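Local atomic coordinates of hydrolase (Thermus thermophilus, PDB entry 1UFO), a protein that is probably a hydrolase of the alpha/beta hydrolase fold, likely cleaving an ester or similar bond with a serine nucleophile, its natural substrate being unknown. Residues A[56-60]-A[87-92]; A[139-144]-A[159-165]; A[133-137]-A[217-223]; A[1-5]-A[48-52]. All coordinates share one frame; numbering follows the deposited sequence.

Contact 1: residues A[56-60]-A[87-92]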
# COMPACT_ATOMS: atom_id res chain seq x y z
N ALA A 56 20.60 9.65 -7.08
CA ALA A 56 19.95 10.90 -6.63
C ALA A 56 20.91 12.03 -6.87
O ALA A 56 22.13 11.85 -6.75
CB ALA A 56 19.63 10.79 -5.14
N PHE A 57 20.40 13.19 -7.26
CA PHE A 57 21.27 14.33 -7.39
C PHE A 57 20.59 15.51 -6.74
O PHE A 57 19.36 15.47 -6.48
CB PHE A 57 21.62 14.60 -8.85
CG PHE A 57 20.42 14.97 -9.74
CD1 PHE A 57 20.14 16.33 -10.00
CD2 PHE A 57 19.58 13.97 -10.28
CE1 PHE A 57 19.02 16.68 -10.82
CE2 PHE A 57 18.47 14.31 -11.10
CZ PHE A 57 18.20 15.67 -11.37
N ASP A 58 21.37 16.55 -6.42
CA ASP A 58 20.79 17.72 -5.78
C ASP A 58 20.02 18.61 -6.76
O ASP A 58 20.47 18.86 -7.87
CB ASP A 58 21.90 18.58 -5.15
CG ASP A 58 22.53 17.93 -3.94
OD1 ASP A 58 23.78 18.09 -3.76
OD2 ASP A 58 21.81 17.28 -3.18
N ALA A 59 18.88 19.11 -6.31
CA ALA A 59 18.09 20.02 -7.16
C ALA A 59 18.75 21.39 -7.18
O ALA A 59 19.59 21.69 -6.35
CB ALA A 59 16.67 20.15 -6.54
N PRO A 60 18.37 22.19 -8.13
CA PRO A 60 18.96 23.54 -8.16
C PRO A 60 18.75 24.18 -6.81
O PRO A 60 17.69 24.02 -6.15
CB PRO A 60 18.17 24.25 -9.24
CG PRO A 60 17.77 23.18 -10.17
CD PRO A 60 17.45 21.96 -9.26
N GLY A 87 13.58 23.18 -13.14
CA GLY A 87 15.00 22.93 -13.41
C GLY A 87 15.30 21.49 -13.06
O GLY A 87 15.98 20.73 -13.80
N PHE A 88 14.79 21.10 -11.91
CA PHE A 88 15.01 19.72 -11.40
C PHE A 88 14.41 18.69 -12.40
O PHE A 88 15.02 17.62 -12.67
CB PHE A 88 14.34 19.59 -10.01
CG PHE A 88 14.82 18.42 -9.14
CD1 PHE A 88 16.01 17.79 -9.36
CD2 PHE A 88 14.08 18.12 -8.01
CE1 PHE A 88 16.53 16.85 -8.41
CE2 PHE A 88 14.55 17.21 -7.04
CZ PHE A 88 15.78 16.57 -7.22
N LYS A 89 13.23 18.99 -12.97
CA LYS A 89 12.61 18.14 -13.96
C LYS A 89 13.50 17.95 -15.18
O LYS A 89 13.71 16.82 -15.64
CB LYS A 89 11.27 18.78 -14.43
CG LYS A 89 10.59 17.99 -15.55
CD LYS A 89 9.76 18.86 -16.49
CE LYS A 89 10.68 19.75 -17.28
NZ LYS A 89 9.96 20.44 -18.39
N GLU A 90 14.00 19.07 -15.73
CA GLU A 90 14.76 18.97 -17.00
C GLU A 90 16.03 18.17 -16.77
O GLU A 90 16.41 17.37 -17.63
CB GLU A 90 15.01 20.39 -17.51
CG GLU A 90 15.69 20.50 -18.83
CD GLU A 90 17.21 20.29 -18.68
OE1 GLU A 90 17.77 19.91 -19.72
OE2 GLU A 90 17.82 20.56 -17.62
N GLU A 91 16.66 18.39 -15.62
CA GLU A 91 17.91 17.66 -15.27
C GLU A 91 17.61 16.18 -15.06
O GLU A 91 18.35 15.29 -15.51
CB GLU A 91 18.54 18.21 -13.97
CG GLU A 91 19.10 19.62 -14.22
CD GLU A 91 19.33 20.40 -12.98
OE1 GLU A 91 18.93 19.95 -11.90
OE2 GLU A 91 19.95 21.50 -13.11
N ALA A 92 16.51 15.89 -14.35
CA ALA A 92 16.20 14.51 -14.05
C ALA A 92 15.95 13.71 -15.30
O ALA A 92 16.32 12.55 -15.38
CB ALA A 92 14.93 14.47 -13.13

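Contact 2: residues A[139-144]-A[159-165]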
# COMPACT_ATOMS: atom_id res chain seq x y z
N GLY A 139 0.22 15.98 -7.54
CA GLY A 139 0.35 16.33 -8.95
C GLY A 139 -0.14 17.75 -9.28
O GLY A 139 -0.18 18.13 -10.44
N PHE A 140 -0.54 18.49 -8.26
CA PHE A 140 -0.92 19.85 -8.39
C PHE A 140 0.03 20.67 -7.56
O PHE A 140 0.49 20.23 -6.51
CB PHE A 140 -2.33 20.13 -7.82
CG PHE A 140 -3.44 19.55 -8.65
CD1 PHE A 140 -3.84 18.21 -8.54
CD2 PHE A 140 -4.06 20.36 -9.59
CE1 PHE A 140 -4.86 17.70 -9.40
CE2 PHE A 140 -5.07 19.87 -10.42
CZ PHE A 140 -5.47 18.56 -10.34
N PRO A 141 0.32 21.91 -8.01
CA PRO A 141 1.21 22.79 -7.25
C PRO A 141 0.44 23.26 -6.02
O PRO A 141 -0.77 23.17 -5.97
CB PRO A 141 1.52 23.94 -8.19
CG PRO A 141 0.25 24.05 -9.01
CD PRO A 141 -0.15 22.55 -9.26
N MSE A 142 1.20 23.64 -5.01
CA MSE A 142 0.56 24.07 -3.78
C MSE A 142 -0.43 25.17 -3.96
O MSE A 142 -0.38 26.00 -4.86
CB MSE A 142 1.62 24.50 -2.76
CG MSE A 142 2.33 25.82 -3.14
SE MSE A 142 3.69 26.31 -1.83
CE MSE A 142 5.16 25.51 -2.64
N LYS A 143 -1.38 25.20 -3.05
CA LYS A 143 -2.34 26.29 -3.07
C LYS A 143 -1.53 27.58 -2.93
O LYS A 143 -0.68 27.67 -2.06
CB LYS A 143 -3.29 26.07 -1.89
CG LYS A 143 -3.55 24.57 -1.77
CD LYS A 143 -4.84 24.16 -1.05
CE LYS A 143 -4.64 22.77 -0.35
NZ LYS A 143 -3.65 22.88 0.73
N LEU A 144 -1.86 28.59 -3.73
CA LEU A 144 -1.12 29.85 -3.73
C LEU A 144 -1.43 30.70 -2.52
O LEU A 144 -2.54 31.20 -2.40
CB LEU A 144 -1.43 30.63 -5.02
CG LEU A 144 -0.33 31.63 -5.33
CD1 LEU A 144 0.90 30.94 -5.81
CD2 LEU A 144 -0.83 32.63 -6.42
N TYR A 159 0.38 26.42 -13.06
CA TYR A 159 -0.88 26.66 -12.37
C TYR A 159 -2.05 26.62 -13.35
O TYR A 159 -3.13 26.16 -13.05
CB TYR A 159 -0.82 28.00 -11.59
CG TYR A 159 -0.21 27.90 -10.23
CD1 TYR A 159 1.19 27.99 -10.02
CD2 TYR A 159 -1.01 27.58 -9.11
CE1 TYR A 159 1.77 27.78 -8.76
CE2 TYR A 159 -0.43 27.37 -7.86
CZ TYR A 159 0.95 27.46 -7.67
OH TYR A 159 1.53 27.18 -6.50
N GLN A 160 -1.81 27.08 -14.56
CA GLN A 160 -2.83 27.04 -15.57
C GLN A 160 -3.17 25.62 -15.99
O GLN A 160 -4.34 25.30 -16.26
CB GLN A 160 -2.33 27.83 -16.78
CG GLN A 160 -3.41 28.14 -17.76
CD GLN A 160 -3.08 27.59 -19.12
OE1 GLN A 160 -2.97 26.36 -19.32
NE2 GLN A 160 -2.94 28.49 -20.09
N ALA A 161 -2.15 24.76 -16.08
CA ALA A 161 -2.35 23.38 -16.51
C ALA A 161 -1.44 22.46 -15.67
O ALA A 161 -0.37 22.07 -16.09
CB ALA A 161 -2.03 23.20 -18.03
N PRO A 162 -1.85 22.18 -14.42
CA PRO A 162 -1.04 21.30 -13.55
C PRO A 162 -0.81 19.95 -14.24
O PRO A 162 -1.66 19.47 -15.02
CB PRO A 162 -1.94 21.12 -12.32
CG PRO A 162 -2.71 22.46 -12.29
CD PRO A 162 -3.03 22.68 -13.73
N PRO A 163 0.33 19.29 -13.95
CA PRO A 163 0.57 18.00 -14.60
C PRO A 163 -0.53 16.98 -14.41
O PRO A 163 -0.82 16.24 -15.36
CB PRO A 163 1.91 17.50 -14.01
CG PRO A 163 2.07 18.34 -12.75
CD PRO A 163 1.43 19.68 -13.03
N ALA A 164 -1.11 16.89 -13.23
CA ALA A 164 -2.15 15.86 -13.04
C ALA A 164 -3.40 16.09 -13.84
O ALA A 164 -4.26 15.21 -13.87
CB ALA A 164 -2.51 15.70 -11.55
N THR A 165 -3.50 17.27 -14.47
CA THR A 165 -4.69 17.51 -15.35
C THR A 165 -4.40 17.04 -16.78
O THR A 165 -5.28 17.17 -17.67
CB THR A 165 -5.07 19.01 -15.41
OG1 THR A 165 -4.03 19.75 -16.06
CG2 THR A 165 -5.28 19.55 -13.99

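Contact 3: residues A[133-137]-A[217-223]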
# COMPACT_ATOMS: atom_id res chain seq x y z
N LEU A 133 7.10 6.12 -7.78
CA LEU A 133 6.63 6.23 -6.38
C LEU A 133 6.58 7.73 -6.09
O LEU A 133 7.55 8.46 -6.25
CB LEU A 133 7.62 5.59 -5.38
CG LEU A 133 7.93 4.12 -5.69
CD1 LEU A 133 8.93 3.63 -4.61
CD2 LEU A 133 6.66 3.25 -5.56
N ALA A 134 5.41 8.22 -5.66
CA ALA A 134 5.24 9.63 -5.31
C ALA A 134 4.95 9.64 -3.81
O ALA A 134 3.84 9.35 -3.35
CB ALA A 134 4.03 10.22 -6.13
N PHE A 135 6.01 9.99 -3.05
CA PHE A 135 5.88 10.02 -1.62
C PHE A 135 5.52 11.43 -1.13
O PHE A 135 6.06 12.40 -1.63
CB PHE A 135 7.22 9.71 -0.97
CG PHE A 135 7.69 8.31 -1.15
CD1 PHE A 135 8.59 7.98 -2.19
CD2 PHE A 135 7.33 7.30 -0.22
CE1 PHE A 135 9.11 6.70 -2.29
CE2 PHE A 135 7.84 6.02 -0.33
CZ PHE A 135 8.75 5.69 -1.37
N ILE A 136 4.58 11.48 -0.19
CA ILE A 136 4.17 12.73 0.49
C ILE A 136 4.04 13.95 -0.42
O ILE A 136 4.50 15.04 -0.12
CB ILE A 136 5.13 13.00 1.74
CG1 ILE A 136 6.57 13.39 1.29
CG2 ILE A 136 5.11 11.73 2.65
CD1 ILE A 136 7.45 13.66 2.63
N GLY A 137 3.33 13.74 -1.51
CA GLY A 137 3.22 14.78 -2.51
C GLY A 137 1.94 14.81 -3.29
O GLY A 137 0.94 14.18 -2.92
N HIS A 217 4.06 14.63 7.21
CA HIS A 217 4.90 14.92 6.04
C HIS A 217 6.37 14.41 6.18
O HIS A 217 7.39 15.17 6.23
CB HIS A 217 4.82 16.46 5.77
CG HIS A 217 5.34 16.81 4.43
ND1 HIS A 217 4.65 16.52 3.28
CD2 HIS A 217 6.48 17.43 4.06
CE1 HIS A 217 5.35 16.98 2.24
NE2 HIS A 217 6.46 17.54 2.68
N THR A 218 6.46 13.09 6.28
CA THR A 218 7.73 12.38 6.34
C THR A 218 7.61 11.06 5.58
O THR A 218 6.56 10.46 5.51
CB THR A 218 8.23 12.06 7.78
OG1 THR A 218 7.40 11.07 8.35
CG2 THR A 218 8.14 13.31 8.64
N LEU A 219 8.75 10.62 5.03
CA LEU A 219 8.79 9.39 4.25
C LEU A 219 9.13 8.34 5.28
O LEU A 219 10.27 8.14 5.67
CB LEU A 219 9.87 9.53 3.16
CG LEU A 219 9.74 8.52 1.98
CD1 LEU A 219 10.64 8.92 0.82
CD2 LEU A 219 10.03 7.11 2.40
N THR A 220 8.11 7.64 5.77
CA THR A 220 8.30 6.67 6.88
C THR A 220 8.86 5.35 6.40
O THR A 220 8.72 4.97 5.22
CB THR A 220 6.97 6.31 7.60
OG1 THR A 220 6.13 5.63 6.65
CG2 THR A 220 6.28 7.55 8.05
N PRO A 221 9.44 4.57 7.29
CA PRO A 221 9.99 3.28 6.89
C PRO A 221 8.88 2.39 6.35
O PRO A 221 9.16 1.64 5.42
CB PRO A 221 10.55 2.67 8.17
CG PRO A 221 11.03 3.97 8.98
CD PRO A 221 9.78 4.93 8.70
N LEU A 222 7.67 2.46 6.90
CA LEU A 222 6.58 1.61 6.36
C LEU A 222 6.24 2.03 4.89
O LEU A 222 6.05 1.18 4.02
CB LEU A 222 5.31 1.70 7.21
CG LEU A 222 4.15 0.84 6.68
CD1 LEU A 222 4.48 -0.67 6.54
CD2 LEU A 222 2.94 1.00 7.62
N MSE A 223 6.18 3.34 4.62
CA MSE A 223 5.98 3.79 3.24
C MSE A 223 7.10 3.27 2.36
O MSE A 223 6.85 2.82 1.27
CB MSE A 223 5.98 5.33 3.22
CG MSE A 223 4.69 6.02 3.71
SE MSE A 223 4.99 7.90 3.71
CE MSE A 223 3.68 8.37 5.11

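Contact 4: residues A[1-5]-A[48-52]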
# COMPACT_ATOMS: atom_id res chain seq x y z
N MSE A 1 23.96 -8.78 0.37
CA MSE A 1 24.27 -7.99 -0.89
C MSE A 1 25.28 -6.89 -0.57
O MSE A 1 25.07 -6.06 0.30
CB MSE A 1 22.92 -7.42 -1.41
CG MSE A 1 23.05 -6.43 -2.63
SE MSE A 1 23.16 -7.48 -4.24
CE MSE A 1 21.44 -7.54 -4.92
N ARG A 2 26.42 -6.89 -1.24
CA ARG A 2 27.37 -5.84 -0.99
C ARG A 2 26.80 -4.63 -1.72
O ARG A 2 26.20 -4.78 -2.77
CB ARG A 2 28.75 -6.23 -1.52
CG ARG A 2 29.16 -7.60 -1.01
CD ARG A 2 30.42 -8.08 -1.70
NE ARG A 2 31.56 -7.17 -1.62
CZ ARG A 2 32.71 -7.48 -2.21
NH1 ARG A 2 32.79 -8.62 -2.88
NH2 ARG A 2 33.77 -6.68 -2.15
N VAL A 3 26.91 -3.47 -1.09
CA VAL A 3 26.42 -2.20 -1.65
C VAL A 3 27.50 -1.18 -1.44
O VAL A 3 28.10 -1.09 -0.35
CB VAL A 3 25.16 -1.67 -0.90
CG1 VAL A 3 24.70 -0.36 -1.52
CG2 VAL A 3 24.09 -2.68 -0.98
N ARG A 4 27.78 -0.35 -2.43
CA ARG A 4 28.79 0.65 -2.22
C ARG A 4 28.26 1.98 -2.71
O ARG A 4 27.45 2.02 -3.60
CB ARG A 4 30.06 0.32 -2.95
CG ARG A 4 29.88 0.32 -4.43
CD ARG A 4 31.04 -0.37 -5.09
NE ARG A 4 32.34 0.09 -4.60
CZ ARG A 4 32.81 1.32 -4.74
NH1 ARG A 4 34.02 1.66 -4.27
NH2 ARG A 4 32.07 2.23 -5.34
N THR A 5 28.76 3.04 -2.13
CA THR A 5 28.34 4.35 -2.49
C THR A 5 29.37 5.02 -3.32
O THR A 5 30.56 4.95 -3.00
CB THR A 5 28.11 5.17 -1.22
OG1 THR A 5 27.07 4.53 -0.48
CG2 THR A 5 27.68 6.65 -1.55
N ALA A 48 18.56 -0.85 -2.10
CA ALA A 48 19.80 -1.30 -2.77
C ALA A 48 20.06 -2.75 -2.45
O ALA A 48 20.43 -3.56 -3.35
CB ALA A 48 20.93 -0.38 -2.39
N GLU A 49 19.78 -3.13 -1.19
CA GLU A 49 19.99 -4.54 -0.81
C GLU A 49 19.13 -5.54 -1.56
O GLU A 49 19.44 -6.75 -1.67
CB GLU A 49 19.76 -4.66 0.72
CG GLU A 49 20.70 -3.87 1.52
CD GLU A 49 20.40 -2.37 1.65
OE1 GLU A 49 19.42 -1.87 1.08
OE2 GLU A 49 21.17 -1.69 2.33
N ARG A 50 18.01 -5.08 -2.14
CA ARG A 50 17.09 -5.88 -2.90
C ARG A 50 17.48 -5.85 -4.38
O ARG A 50 16.89 -6.54 -5.22
CB ARG A 50 15.70 -5.29 -2.67
CG ARG A 50 14.52 -6.06 -2.97
CD ARG A 50 14.36 -7.19 -1.94
NE ARG A 50 13.81 -6.83 -0.64
CZ ARG A 50 12.51 -6.82 -0.30
NH1 ARG A 50 11.54 -7.13 -1.17
NH2 ARG A 50 12.18 -6.63 0.98
N GLY A 51 18.48 -5.03 -4.74
CA GLY A 51 18.92 -5.05 -6.13
C GLY A 51 18.66 -3.77 -6.91
O GLY A 51 18.92 -3.71 -8.13
N PHE A 52 18.14 -2.72 -6.27
CA PHE A 52 17.93 -1.45 -7.01
C PHE A 52 19.15 -0.56 -6.93
O PHE A 52 19.68 -0.29 -5.83
CB PHE A 52 16.70 -0.71 -6.41
CG PHE A 52 15.41 -1.41 -6.73
CD1 PHE A 52 14.99 -2.52 -6.00
CD2 PHE A 52 14.63 -0.98 -7.83
CE1 PHE A 52 13.81 -3.19 -6.37
CE2 PHE A 52 13.48 -1.63 -8.18
CZ PHE A 52 13.06 -2.76 -7.43

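Contact 1: residues A[56-60]-A[87-92]
F57 and F88 meet in an offset edge-to-face pair: the CD1-CE1 edge of F88 points at one face of F57, the ring centroids are 5.1 Å apart and the planes stand at 81°. F88 CE1 stands over the F57 face, offset toward its rim, 3.5 Å from F57 CE1. Two torsions bring this about. F57 holds CG between its backbone N and carbonyl carbon (chi1 63°), which turns the ring toward the helix, where F57 CZ lies 3.9 Å from A92 CB. With CG opposite its own N (chi1 -161°), F88 turns its ring toward the loop, one face to A59 and one edge to F57. There A59 CB sits almost on the normal through the F88 ring, 3.4 Å from its centroid, a CH-pi contact with the face. E91 comes in at the edge of the F57 ring, its OE1 3.4 Å from F57 CE1 and 3.6 Å from P60 CD; the extended chain carries the carboxylate past this apolar border to a salt bridge with R65. Further along, P60 CD rests 4.0 Å from F88 CB. L30 of strand 25-30 touches both phenyl rings. The contact belongs to an alpha/beta hydrolase fold, in which the loop leaving strand 52-56 is packed against the long helix 77-103 beside the central sheet.

Contact 2: residues A[139-144]-A[159-165]
The backbones of 139-144 and 159-165 come nearest at G139 and A164, whose CA atoms are 4.8 Å apart, and are pinned there by a bond from A164 N to G139 O (3.2 Å, N-H...O angle 158°). From this point the 139-144 loop runs past P162 to Y159, near the end of helix 153-160. Y159 carries the far end of the contact. With CG beside the backbone N (chi1 -85°), its ring slides along P141, whose CG stands over the centre of one face, 3.6 Å from the centroid in a CH-pi contact. Beyond the ring, the Y159 hydroxyl OH donates to the carbonyl O of M142 at 2.8 Å, lying 17° from the carbonyl plane, while L144 CD1 approaches the same OH at 3.9 Å. Nearer G139, the F140 ring is bordered by three residues: F140 CD2 lies 3.5 Å from P162 CB, F140 CE2 lies 3.6 Å from T165 CG2, and A164 CB adjoins CE1. T165 OG1 donates to P162 O, which also accepts from T165 N; this bond holds the rotation that puts CG2 at the F140 ring. Helix 188-198 adds K193, which makes a cation-pi contact with F140. Chemically, the G139-M142 part of the loop after strand 132-135 is held by one polar bond at G139 and another at M142, with proline and aromatic contacts between them.

Contact 3: residues A[133-137]-A[217-223]
The histidine loop of an alpha/beta hydrolase fold, here 217-220, lies against the end of strand 132-135, where I136 packs on H217, the probable histidine of a Ser-His-Asp catalytic triad. H217 is hydrogen-bonded through ND1 to D183 and through NE2 to S113, the serine on the presumed nucleophile elbow. I136 covers one face of this imidazole: its CD1 stands over the centre of the ring, 3.9 Å from the centroid and 6° off the normal, a CH-pi contact. The isoleucine reaches it with CG1 held between its backbone N and carbonyl carbon (chi1 69°) and CD1 extended beyond. Its carbonyl takes part as well, I136 O lying 3.2 Å from H217 CE1, so both the side chain and the main chain of I136 border the ring whose nitrogens are engaged. The other branch, I136 CG2, goes to the loop and the helix start, 3.4 Å from T218 O and 4.0 Å from M223 SE, the selenium of a selenomethionine. One residue earlier, F135 presents a face to L219, whose CD1 lies 3.7 Å from the ring centroid. L178 of strand 175-180 touches both F135 and M223. Helix 221-236 starts right behind the loop: T220 is its N-cap, and M223 N donates to T220 OG1 over 3.1 Å at an N-H...O angle of 167°.

Contact 4: residues A[1-5]-A[48-52]
M1 folds over the turn 48-51, bringing the start of the edge strand 3-10 of the alpha/beta hydrolase sheet against the loop that leads into strand 52-56. M1 CB rests on the main chain, 3.6 Å from E49 O. The selenomethionine is bent at chi2 (83°) and again at chi3 (96°), which curls its end round the turn and sets M1 CE 3.7 Å from G51 CA. At the backbone angles of G51 (phi 114°) a CB would press on the carbonyl O of R50, so the turn suits a glycine, and G51 N closes it on A48 O at 2.8 Å. Two residues on, V3 meets A48 by its methyls: V3 CG1 is 3.9 Å from A48 CB and V3 CG2 4.2 Å from the same carbon, so the alanine methyl faces both branches of the valine. No hydrogen bond crosses between the two segments. Outside this first shell, R18 of the neighbouring strand 13-20 packs on V3 and A48 and forms a salt bridge with E49, while R50 turns to E232 of helix 221-236 and also packs on R50 of the second subunit. The side chain of E49 comes nearest the strand with its aliphatic part, E49 CG lying 4.4 Å from V3 CG2.

Overall arrangement
Along the chain, contact 4 closes first, followed by contact 1; the segments of these two adjoin through strand 52-56, although their centres are 23 Å apart. Contact 3 opens next on strand 132-135 and closes only at the start of helix 221-236, and contact 2 falls entirely within that span, its first segment beginning just past 133-137. Contacts 2 and 4 are farthest apart, with centres about 36 Å from each other on opposite sides of the chain's centre. Contacts 3 and 4 both reach the central sheet, contact 3 on strand 132-135, between 107-112 and 175-180, and contact 4 at the outermost strand 3-10. They join loops and helices around the fold, with contact 3 at the probable catalytic site.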